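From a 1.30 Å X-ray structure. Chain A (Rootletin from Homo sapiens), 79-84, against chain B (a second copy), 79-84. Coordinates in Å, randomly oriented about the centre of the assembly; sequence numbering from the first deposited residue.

Chain A 79-84: RKLRES
Chain B (79-84) RKLRES

Two copies of the same short segment of rootletin, RKLRES, meet here side by side. In each chain residues 79-83 continue a helix that begins earlier, with phi and psi near -65° and -40° through residue 82. The axes run in nearly the same direction, 20° apart (signed crossing angle 20°), and approach to 9.7 Å. The register is in step: the CA atoms of L81(A) and L81(B) lie 5.8 Å apart, and those of S84(A) and S84(B) 7.2 Å apart. The contact is small, burying 288 Å² summed over both sides.

R79(A) points its CA-to-CB bond away from the partner and buries nothing against it. Its side chain (chi1 to chi3 t, t, p) finds hydrogen bonds elsewhere in the structure, while its carbonyl serves the helix, with E83(A) N donating to R79(A) O at 3.1 Å. On chain B, E83(B) N to R79(B) O repeats the bond at 3.0 Å.

K80(A) starts toward chain B but leads its end away, with chi1 m and chi2 t followed by off-well torsions of -147° and 125°. This suits lysine at the border of an apolar patch: K80(A) CB packs 3.8 Å from L81(B) CD2, while the charged amine need not be buried. K80(B), m, t, t, p, likewise turns its end away and offers its methylene stem to leucine, K80(B) CD lying 3.9 Å from L81(A) CD2.

L81(A) has the largest share of the contact on its chain, 79 Å², nearly matched by 77 Å² on L81(B). Both CA-to-CB bonds point sideways, and the branched ends come nearer to the partner. The two leucines do so with different rotamers, L81(A) t, p (-169°, 63°) and L81(B) m, t (-90°, 172°), so the pairing is not exactly symmetric. L81(A) CD1 lies 4.1 Å from L81(B) CD2, an apolar contact, and L81(B) CD2 also reaches 3.7 Å from the backbone L81(A) N. L81(A) CD1 also rests 3.7 Å from K80(B) O and 3.9 Å from S84(B) CB. Leucine suits this place because its branched hydrocarbon end can touch several neighbours without needing a polar partner.

R82(A), m, t, t, points away and makes no contact with the other stretch, as does R82(B); long charged side chains are well accommodated on these exposed surfaces. E83(A), t, p with chi3 at 39°, also stays out of reach of chain B. Its phi/psi is -87°/-9°.

S84(A) points toward chain B with chi1 at 179°, and S84(B) points toward chain A with chi1 at -173°. Their hydroxyls meet in the sole hydrogen bond between the stretches, S84(A) OG to S84(B) OG at 2.9 Å. Serine suits the position because its short side chain carries a hydroxyl able to donate or accept, so two identical residues can pair directly, three residues beyond the leucines.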

# COMPACT_ATOMS: atom_id res chain seq x y z
N ARG A 79 50.18 -13.73 0.53
CA ARG A 79 51.00 -14.63 1.32
C ARG A 79 51.81 -15.55 0.43
O ARG A 79 53.01 -15.76 0.65
CB ARG A 79 50.13 -15.44 2.29
CG ARG A 79 50.93 -16.30 3.27
CD ARG A 79 50.08 -17.42 3.88
NE ARG A 79 49.67 -18.39 2.87
CZ ARG A 79 50.46 -19.35 2.39
NH1 ARG A 79 51.70 -19.48 2.84
NH2 ARG A 79 50.01 -20.19 1.46
N LYS A 80 51.17 -16.10 -0.61
CA LYS A 80 51.88 -16.98 -1.54
C LYS A 80 53.02 -16.24 -2.24
O LYS A 80 54.08 -16.82 -2.49
CB LYS A 80 50.91 -17.54 -2.58
CG LYS A 80 49.89 -18.54 -2.05
CD LYS A 80 49.01 -19.05 -3.20
CE LYS A 80 47.58 -19.35 -2.74
NZ LYS A 80 46.47 -18.65 -3.50
N LEU A 81 52.81 -14.96 -2.56
CA LEU A 81 53.86 -14.20 -3.22
C LEU A 81 55.05 -13.98 -2.29
O LEU A 81 56.22 -14.01 -2.74
CB LEU A 81 53.31 -12.86 -3.71
CG LEU A 81 54.26 -12.11 -4.65
CD1 LEU A 81 54.49 -12.90 -5.93
CD2 LEU A 81 53.69 -10.73 -4.95
N ARG A 82 54.79 -13.82 -1.00
CA ARG A 82 55.89 -13.68 -0.05
C ARG A 82 56.67 -14.97 0.11
O ARG A 82 57.88 -14.93 0.37
CB ARG A 82 55.35 -13.21 1.29
CG ARG A 82 55.06 -11.73 1.33
CD ARG A 82 54.40 -11.38 2.65
NE ARG A 82 54.24 -9.94 2.83
CZ ARG A 82 55.18 -9.14 3.33
NH1 ARG A 82 56.37 -9.63 3.71
NH2 ARG A 82 54.93 -7.85 3.45
N GLU A 83 56.02 -16.13 -0.04
CA GLU A 83 56.70 -17.42 0.09
C GLU A 83 57.31 -17.89 -1.22
O GLU A 83 58.06 -18.88 -1.22
CB GLU A 83 55.71 -18.47 0.61
CG GLU A 83 56.35 -19.78 1.09
CD GLU A 83 57.15 -19.60 2.37
OE1 GLU A 83 56.69 -18.85 3.26
OE2 GLU A 83 58.23 -20.22 2.49
N SER A 84 57.02 -17.22 -2.33
CA SER A 84 57.53 -17.58 -3.64
C SER A 84 59.01 -17.23 -3.77
O SER A 84 59.86 -18.11 -3.96
CB SER A 84 56.72 -16.89 -4.73
OG SER A 84 57.21 -17.21 -6.02
N ARG B 79 48.08 -12.08 -10.98
CA ARG B 79 49.04 -11.76 -12.03
C ARG B 79 50.46 -11.80 -11.49
O ARG B 79 51.35 -12.42 -12.08
CB ARG B 79 48.74 -10.38 -12.63
CG ARG B 79 49.61 -10.06 -13.85
CD ARG B 79 49.60 -8.58 -14.18
NE ARG B 79 48.26 -8.00 -14.17
CZ ARG B 79 47.40 -8.07 -15.18
NH1 ARG B 79 47.74 -8.70 -16.30
NH2 ARG B 79 46.21 -7.50 -15.08
N LYS B 80 50.70 -11.15 -10.34
CA LYS B 80 52.04 -11.14 -9.76
C LYS B 80 52.52 -12.55 -9.45
O LYS B 80 53.71 -12.87 -9.59
CB LYS B 80 52.08 -10.31 -8.49
CG LYS B 80 52.05 -8.82 -8.70
CD LYS B 80 52.16 -8.12 -7.36
CE LYS B 80 52.14 -6.62 -7.52
NZ LYS B 80 50.82 -6.12 -7.96
N LEU B 81 51.61 -13.41 -8.97
CA LEU B 81 51.98 -14.79 -8.69
C LEU B 81 52.42 -15.51 -9.96
O LEU B 81 53.39 -16.28 -9.94
CB LEU B 81 50.82 -15.53 -8.04
CG LEU B 81 50.80 -15.48 -6.52
CD1 LEU B 81 49.50 -16.07 -5.97
CD2 LEU B 81 52.01 -16.21 -5.93
N ARG B 82 51.73 -15.26 -11.08
CA ARG B 82 52.13 -15.90 -12.34
C ARG B 82 53.49 -15.40 -12.81
O ARG B 82 54.33 -16.20 -13.23
CB ARG B 82 51.08 -15.65 -13.42
CG ARG B 82 49.83 -16.44 -13.22
CD ARG B 82 48.88 -16.25 -14.37
NE ARG B 82 47.54 -16.09 -13.83
CZ ARG B 82 46.90 -14.93 -13.75
NH1 ARG B 82 47.45 -13.82 -14.21
NH2 ARG B 82 45.69 -14.90 -13.22
N GLU B 83 53.71 -14.09 -12.77
CA GLU B 83 54.98 -13.54 -13.24
C GLU B 83 56.15 -13.95 -12.36
O GLU B 83 57.29 -13.97 -12.84
CB GLU B 83 54.92 -12.02 -13.33
CG GLU B 83 53.64 -11.44 -13.93
CD GLU B 83 53.35 -11.95 -15.32
OE1 GLU B 83 54.30 -12.08 -16.13
OE2 GLU B 83 52.17 -12.22 -15.62
N SER B 84 55.91 -14.26 -11.09
CA SER B 84 56.97 -14.59 -10.15
C SER B 84 57.73 -15.83 -10.59
O SER B 84 58.88 -16.03 -10.20
CB SER B 84 56.41 -14.79 -8.75
OG SER B 84 57.46 -14.96 -7.80